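Local coordinates for protein HTH-type transcriptional repressor MdtR (Bacillus subtilis, PDB 1S3J) that represses the multidrug resistance operon mdtRP by binding directly to its promoter region as a homodimeric transcription factor of the MarR family, at residues Val68-Met71 with Ala72-Glu76; Ser121-Thr124 with Glu125-Leu129; Ala131-Ile134 with Thr135-Ala139. All coordinates share one frame; numbering follows the deposited sequence. Where two conformers were deposited one is given.

Contact 1 of 3, residues Val68-Met71 with Ala72-Glu76; sequences VTLM and ADRLE
V68 and T69 accept at their carbonyl oxygens from the amides of A72 and D73 one turn further on, within helix 65-77, the second helix of the predicted helix-turn-helix and therefore probably the one that reads DNA. Four successive i to i+4 bonds account for the carbonyls of V68 to M71 and the amides of A72 to L75. A72 N meets V68 O at 2.7 Å, and L75 N meets M71 O at 3.0 Å. Between them come D73 N to T69 O at 3.0 Å and R74 N to L70 O at 3.2 Å, and E76 N continues the series to A72 O.

The side chains sort by face. V68, A72 and L75 turn inward: V68 packs on helix 54-61, while A72 and L75 lie against I81 of strand 81-85. The small methyl of A72 suits a buried place where the helix faces I81 and R83 of that strand. M71, a selenomethionine, sends a long flexible chain toward A38 and V42 of helix 37-49, and L75 also touches Q39 there. The more exposed side carries T69, D73 and R74, with L70 among them. D73 holds CG beside its own backbone N (chi1 -78°), which folds the carboxylate back over the preceding turn; the two acceptors D73 OD2 and T69 O stand 3.4 Å apart without bonding, and the carboxylate finds its real partner in a salt bridge from OD1 to R83. T69 OG1 makes a weak hydrogen bond to P65 O, a common way for threonine to satisfy its hydroxyl inside a helix. L70 and R74 meet with their chains at a slant: the methyl L70 CD2 lies 4.1 Å from R74 NH2, a loose van der Waals approach to the guanidinium.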
loop_
_atom_site.group_PDB
_atom_site.type_symbol
_atom_site.label_atom_id
_atom_site.label_comp_id
_atom_site.label_asym_id
_atom_site.label_seq_id
_atom_site.Cartn_x
_atom_site.Cartn_y
_atom_site.Cartn_z
ATOM N N VAL A 68 -11.655 13.304 10.059
ATOM C CA VAL A 68 -12.290 13.745 8.799
ATOM C C VAL A 68 -12.470 15.263 8.760
ATOM O O VAL A 68 -12.273 15.900 7.728
ATOM C CB VAL A 68 -13.639 13.046 8.547
ATOM C CG1 VAL A 68 -14.278 13.556 7.232
ATOM C CG2 VAL A 68 -13.430 11.574 8.477
ATOM N N THR A 69 -12.821 15.844 9.896
ATOM C CA THR A 69 -13.037 17.286 10.008
ATOM C C THR A 69 -11.769 18.030 9.648
ATOM O O THR A 69 -11.825 19.096 9.025
ATOM C CB THR A 69 -13.491 17.621 11.442
ATOM O OG1 THR A 69 -14.854 17.192 11.621
ATOM C CG2 THR A 69 -13.498 19.127 11.725
ATOM N N LEU A 70 -10.615 17.477 10.021
ATOM C CA LEU A 70 -9.345 18.087 9.626
ATOM C C LEU A 70 -9.061 17.910 8.123
ATOM O O LEU A 70 -8.515 18.802 7.479
ATOM C CB LEU A 70 -8.189 17.532 10.452
ATOM C CG LEU A 70 -6.810 18.096 10.125
ATOM C CD1 LEU A 70 -6.816 19.599 10.380
ATOM C CD2 LEU A 70 -5.719 17.405 10.946
HETATM N N MSE A 71 -9.405 16.762 7.559
HETATM C CA MSE A 71 -9.245 16.574 6.113
HETATM C C MSE A 71 -10.130 17.592 5.394
HETATM O O MSE A 71 -9.701 18.258 4.463
HETATM C CB MSE A 71 -9.670 15.175 5.696
HETATM C CG MSE A 71 -8.695 14.083 6.083
HETATM SE SE MSE A 71 -9.585 12.352 5.954
HETATM C CE MSE A 71 -8.676 11.455 7.467
ATOM N N ALA A 72 -11.376 17.685 5.846
ATOM C CA ALA A 72 -12.336 18.633 5.294
ATOM C C ALA A 72 -11.813 20.061 5.365
ATOM O O ALA A 72 -11.957 20.797 4.404
ATOM C CB ALA A 72 -13.664 18.513 6.018
ATOM N N ASP A 73 -11.176 20.447 6.480
ATOM C CA ASP A 73 -10.609 21.803 6.617
ATOM C C ASP A 73 -9.622 22.056 5.494
ATOM O O ASP A 73 -9.658 23.095 4.853
ATOM C CB ASP A 73 -9.837 21.963 7.943
ATOM C CG ASP A 73 -10.741 22.157 9.152
ATOM O OD1 ASP A 73 -11.871 22.632 8.985
ATOM O OD2 ASP A 73 -10.394 21.886 10.322
ATOM N N ARG A 74 -8.722 21.096 5.273
ATOM C CA ARG A 74 -7.658 21.241 4.286
ATOM C C ARG A 74 -8.268 21.385 2.898
ATOM O O ARG A 74 -7.954 22.299 2.168
ATOM C CB ARG A 74 -6.698 20.040 4.327
ATOM C CG ARG A 74 -5.905 19.891 5.622
ATOM C CD ARG A 74 -4.775 18.830 5.563
ATOM N NE ARG A 74 -4.168 18.591 6.878
ATOM C CZ ARG A 74 -3.171 19.306 7.399
ATOM N NH1 ARG A 74 -2.636 20.328 6.741
ATOM N NH2 ARG A 74 -2.703 18.999 8.597
ATOM N N LEU A 75 -9.183 20.495 2.573
ATOM C CA LEU A 75 -9.887 20.543 1.309
ATOM C C LEU A 75 -10.704 21.848 1.129
ATOM O O LEU A 75 -10.633 22.450 0.069
ATOM C CB LEU A 75 -10.779 19.293 1.156
ATOM C CG LEU A 75 -9.996 17.986 0.933
ATOM C CD1 LEU A 75 -10.896 16.805 1.138
ATOM C CD2 LEU A 75 -9.337 17.950 -0.454
ATOM N N GLU A 76 -11.435 22.290 2.160
ATOM C CA GLU A 76 -12.247 23.519 2.054
ATOM C C GLU A 76 -11.366 24.756 1.863
ATOM O O GLU A 76 -11.696 25.645 1.080
ATOM C CB GLU A 76 -13.173 23.712 3.255
ATOM C CG GLU A 76 -14.125 24.904 3.079
ATOM C CD GLU A 76 -15.343 24.876 3.999
ATOM O OE1 GLU A 76 -15.163 24.664 5.213
ATOM O OE2 GLU A 76 -16.485 25.086 3.507
#

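Contact 2 of 3, residues Ser121-Thr124 with Glu125-Leu129; sequences SFLT and EEEML
T124 and E127 form a capping box at the start of helix 125-143, where the chain leaves the loop that follows helix 99-120. T124 is the N-cap. Its backbone N donates to E127 OE1 at 3.1 Å, and E127 N returns a weak bond to T124 OG1 at 3.3 Å. Threonine suits this place because its hydroxyl can accept from an amide of the first turn, which has no earlier helical carbonyl to use; here OG1 sits between the backbone N and carbonyl carbon (chi1 64°), facing that turn. The regular helical ladder begins with M128 N bonding to T124 O at 2.9 Å.

Beyond the box a water donates to E126 OE1 on the exposed side of the helix; its approach to T124 OG1, 2.5 Å, is unusually short. On the buried side L123 crosses E127 at a slant, its methyl CD2 3.7 Å from E127 OE1. Leucine is apt here, since it also packs on L138 of the second subunit.

That subunit completes the setting of E127: K137 of the second subunit forms a salt bridge to OE1, and H133 of the second subunit hydrogen-bonds to OE2. E127 thus closes the capping box of its own helix and joins the dimer at once, and the helix dipole and the lysine would both be expected to favour its charged form. Within the box, T124 N reaches E127 OE1 from above the carboxylate plane, 39° out of it.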
loop_
_atom_site.group_PDB
_atom_site.type_symbol
_atom_site.label_atom_id
_atom_site.label_comp_id
_atom_site.label_asym_id
_atom_site.label_seq_id
_atom_site.Cartn_x
_atom_site.Cartn_y
_atom_site.Cartn_z
ATOM N N SER A 121 0.154 -1.398 -20.996
ATOM C CA SER A 121 0.256 -1.417 -22.441
ATOM C C SER A 121 1.203 -2.502 -22.991
ATOM O O SER A 121 1.145 -2.784 -24.181
ATOM C CB SER A 121 0.646 -0.043 -22.980
ATOM O OG SER A 121 1.923 0.335 -22.512
ATOM N N PHE A 122 2.047 -3.095 -22.129
ATOM C CA PHE A 122 2.886 -4.237 -22.478
ATOM C C PHE A 122 2.090 -5.543 -22.532
ATOM O O PHE A 122 2.622 -6.560 -22.938
ATOM C CB PHE A 122 4.006 -4.428 -21.445
ATOM C CG PHE A 122 5.095 -3.380 -21.508
ATOM C CD1 PHE A 122 6.235 -3.585 -22.277
ATOM C CD2 PHE A 122 4.988 -2.204 -20.783
ATOM C CE1 PHE A 122 7.248 -2.626 -22.314
ATOM C CE2 PHE A 122 5.992 -1.234 -20.834
ATOM C CZ PHE A 122 7.118 -1.448 -21.591
ATOM N N LEU A 123 0.846 -5.535 -22.059
ATOM C CA LEU A 123 -0.020 -6.718 -22.161
ATOM C C LEU A 123 -0.579 -6.889 -23.582
ATOM O O LEU A 123 -0.927 -5.923 -24.241
ATOM C CB LEU A 123 -1.180 -6.640 -21.151
ATOM C CG LEU A 123 -0.729 -6.570 -19.689
ATOM C CD1 LEU A 123 -1.913 -6.439 -18.825
ATOM C CD2 LEU A 123 0.117 -7.792 -19.285
ATOM N N THR A 124 -0.691 -8.124 -24.031
ATOM C CA THR A 124 -1.475 -8.408 -25.230
ATOM C C THR A 124 -2.954 -8.174 -24.897
ATOM O O THR A 124 -3.326 -8.025 -23.735
ATOM C CB THR A 124 -1.294 -9.859 -25.704
ATOM O OG1 THR A 124 -1.796 -10.766 -24.702
ATOM C CG2 THR A 124 0.223 -10.208 -25.896
ATOM N N GLU A 125 -3.786 -8.153 -25.931
ATOM C CA GLU A 125 -5.226 -7.991 -25.774
ATOM C C GLU A 125 -5.862 -9.103 -24.934
ATOM O O GLU A 125 -6.707 -8.850 -24.100
ATOM C CB GLU A 125 -5.876 -7.907 -27.149
ATOM C CG GLU A 125 -5.439 -6.648 -27.912
ATOM C CD GLU A 125 -4.168 -6.816 -28.758
ATOM O OE1 GLU A 125 -3.546 -7.905 -28.718
ATOM O OE2 GLU A 125 -3.799 -5.843 -29.461
ATOM N N GLU A 126 -5.432 -10.325 -25.147
ATOM C CA GLU A 126 -5.886 -11.451 -24.364
ATOM C C GLU A 126 -5.584 -11.234 -22.885
ATOM O O GLU A 126 -6.425 -11.493 -22.036
ATOM C CB GLU A 126 -5.180 -12.718 -24.817
ATOM C CG GLU A 126 -5.530 -13.184 -26.232
ATOM C CD GLU A 126 -4.909 -14.532 -26.585
ATOM O OE1 GLU A 126 -3.674 -14.642 -26.531
ATOM O OE2 GLU A 126 -5.643 -15.471 -26.940
ATOM N N GLU A 127 -4.381 -10.750 -22.599
ATOM C CA GLU A 127 -3.916 -10.582 -21.220
ATOM C C GLU A 127 -4.609 -9.406 -20.571
ATOM O O GLU A 127 -4.907 -9.462 -19.401
ATOM C CB GLU A 127 -2.401 -10.395 -21.154
ATOM C CG GLU A 127 -1.644 -11.674 -21.415
ATOM C CD GLU A 127 -0.188 -11.432 -21.812
ATOM O OE1 GLU A 127 0.212 -10.287 -22.048
ATOM O OE2 GLU A 127 0.557 -12.405 -21.921
HETATM N N MSE A 128 -4.882 -8.358 -21.343
HETATM C CA MSE A 128 -5.644 -7.198 -20.852
HETATM C C MSE A 128 -7.046 -7.610 -20.397
HETATM O O MSE A 128 -7.512 -7.157 -19.361
HETATM C CB MSE A 128 -5.740 -6.113 -21.925
HETATM C CG MSE A 128 -6.246 -4.774 -21.423
HETATM SE SE MSE A 128 -4.808 -3.814 -20.490
HETATM C CE MSE A 128 -3.688 -3.347 -22.031
ATOM N N LEU A 129 -7.714 -8.445 -21.190
ATOM C CA LEU A 129 -9.066 -8.891 -20.884
ATOM C C LEU A 129 -9.038 -9.775 -19.627
ATOM O O LEU A 129 -9.875 -9.608 -18.747
ATOM C CB LEU A 129 -9.680 -9.673 -22.036
ATOM C CG LEU A 129 -10.132 -8.831 -23.223
ATOM C CD1 LEU A 129 -10.080 -9.665 -24.486
ATOM C CD2 LEU A 129 -11.545 -8.268 -22.989
HETATM O O HOH W 1 -1.633 -13.117 -25.374
#

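Contact 3 of 3, residues Ala131-Ile134 with Thr135-Ala139; sequences AAHI and TAKLA
A131 to I134 and T135 to A139 are consecutive turns of helix 125-143, tied by regular i to i+4 backbone bonds such as L138 N to I134 O at 2.9 Å. A131 O accepts twice, from T135 N at 3.1 Å and from T135 OG1 at 2.6 Å. With chi1 at 49°, the threonine hydroxyl is turned back over the previous turn, so a polar side chain is satisfied without leaving its own helix.

I134 and L138 lie side by side and point the same way, with I134 CG2 4.0 Å from L138 CD1, making a short apolar ridge; on the second subunit I134 touches Q130 and L138 touches Y119. One residue earlier in each turn, H133 CE1 comes within 4.2 Å of K137 CD, the lysine methylene meeting the imidazole obliquely. K137 is fully extended, which carries NZ beyond the ring to E127 of the second subunit. The length of lysine suits that reach, while small A132 and A136 add little bulk to their side of the helix. An apolar ridge beside a lysine that bridges to the partner marks this as part of the helical dimer interface of a MarR-family homodimer.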
loop_
_atom_site.group_PDB
_atom_site.type_symbol
_atom_site.label_atom_id
_atom_site.label_comp_id
_atom_site.label_asym_id
_atom_site.label_seq_id
_atom_site.Cartn_x
_atom_site.Cartn_y
_atom_site.Cartn_z
ATOM N N ALA A 131 -6.799 -9.549 -17.283
ATOM C CA ALA A 131 -6.499 -8.690 -16.125
ATOM C C ALA A 131 -7.723 -7.898 -15.685
ATOM O O ALA A 131 -7.916 -7.684 -14.509
ATOM C CB ALA A 131 -5.308 -7.730 -16.396
ATOM N N ALA A 132 -8.538 -7.456 -16.629
ATOM C CA ALA A 132 -9.793 -6.764 -16.297
ATOM C C ALA A 132 -10.660 -7.652 -15.434
ATOM O O ALA A 132 -11.145 -7.220 -14.401
ATOM C CB ALA A 132 -10.562 -6.373 -17.539
ATOM N N HIS A 133 -10.834 -8.892 -15.885
ATOM C CA HIS A 133 -11.697 -9.870 -15.225
ATOM C C HIS A 133 -11.184 -10.294 -13.825
ATOM O O HIS A 133 -11.945 -10.368 -12.893
ATOM C CB HIS A 133 -11.804 -11.113 -16.108
ATOM C CG HIS A 133 -12.575 -12.229 -15.487
ATOM N ND1 HIS A 133 -11.977 -13.239 -14.759
ATOM C CD2 HIS A 133 -13.905 -12.492 -15.480
ATOM C CE1 HIS A 133 -12.909 -14.074 -14.336
ATOM N NE2 HIS A 133 -14.084 -13.644 -14.757
ATOM N N ILE A 134 -9.901 -10.616 -13.715
ATOM C CA ILE A 134 -9.290 -11.017 -12.444
ATOM C C ILE A 134 -9.304 -9.866 -11.411
ATOM O O ILE A 134 -9.623 -10.084 -10.261
ATOM C CB ILE A 134 -7.865 -11.522 -12.720
ATOM C CG1 ILE A 134 -7.914 -12.830 -13.527
ATOM C CG2 ILE A 134 -7.071 -11.707 -11.469
ATOM C CD1 ILE A 134 -6.560 -13.217 -14.123
ATOM N N THR A 135 -8.961 -8.646 -11.807
ATOM C CA THR A 135 -8.941 -7.555 -10.843
ATOM C C THR A 135 -10.357 -7.177 -10.382
ATOM O O THR A 135 -10.554 -6.905 -9.190
ATOM C CB THR A 135 -8.256 -6.317 -11.375
ATOM O OG1 THR A 135 -8.769 -6.004 -12.670
ATOM C CG2 THR A 135 -6.746 -6.539 -11.546
ATOM N N ALA A 136 -11.316 -7.180 -11.311
ATOM C CA ALA A 136 -12.718 -6.927 -10.990
ATOM C C ALA A 136 -13.262 -8.004 -10.047
ATOM O O ALA A 136 -13.894 -7.689 -9.044
ATOM C CB ALA A 136 -13.577 -6.843 -12.267
ATOM N N LYS A 137 -12.977 -9.258 -10.340
ATOM C CA LYS A 137 -13.395 -10.346 -9.480
ATOM C C LYS A 137 -12.744 -10.289 -8.081
ATOM O O LYS A 137 -13.413 -10.513 -7.059
ATOM C CB LYS A 137 -13.068 -11.677 -10.150
ATOM C CG LYS A 137 -13.394 -12.877 -9.316
ATOM C CD LYS A 137 -13.290 -14.154 -10.141
ATOM C CE LYS A 137 -13.664 -15.398 -9.314
ATOM N NZ LYS A 137 -13.256 -16.661 -10.017
ATOM N N LEU A 138 -11.449 -9.988 -8.024
ATOM C CA LEU A 138 -10.786 -9.844 -6.730
ATOM C C LEU A 138 -11.370 -8.669 -5.949
ATOM O O LEU A 138 -11.547 -8.753 -4.746
ATOM C CB LEU A 138 -9.278 -9.626 -6.908
ATOM C CG LEU A 138 -8.434 -10.767 -7.445
ATOM C CD1 LEU A 138 -6.991 -10.281 -7.741
ATOM C CD2 LEU A 138 -8.415 -11.856 -6.445
ATOM N N ALA A 139 -11.644 -7.565 -6.640
ATOM C CA ALA A 139 -12.124 -6.353 -5.985
ATOM C C ALA A 139 -13.561 -6.554 -5.443
ATOM O O ALA A 139 -13.883 -6.074 -4.349
ATOM C CB ALA A 139 -12.076 -5.198 -6.923
#

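Contact 1 lies at one end of the molecule, in helix 65-77 of the predicted helix-turn-helix, with its centre about 33 Å from that of contact 3 and about 40 Å from that of contact 2. Contacts 2 and 3 adjoin on helix 125-143 and both touch the second subunit. All three are partly buried, but their inner faces differ: in contact 1 apolar residues pack against elements of the same chain, whereas in contacts 2 and 3 they meet the partner chain. Charge follows suit. D73 pairs within its own subunit, while the capping-box glutamate of contact 2 and the lysine of contact 3 pair with each other across the dimer.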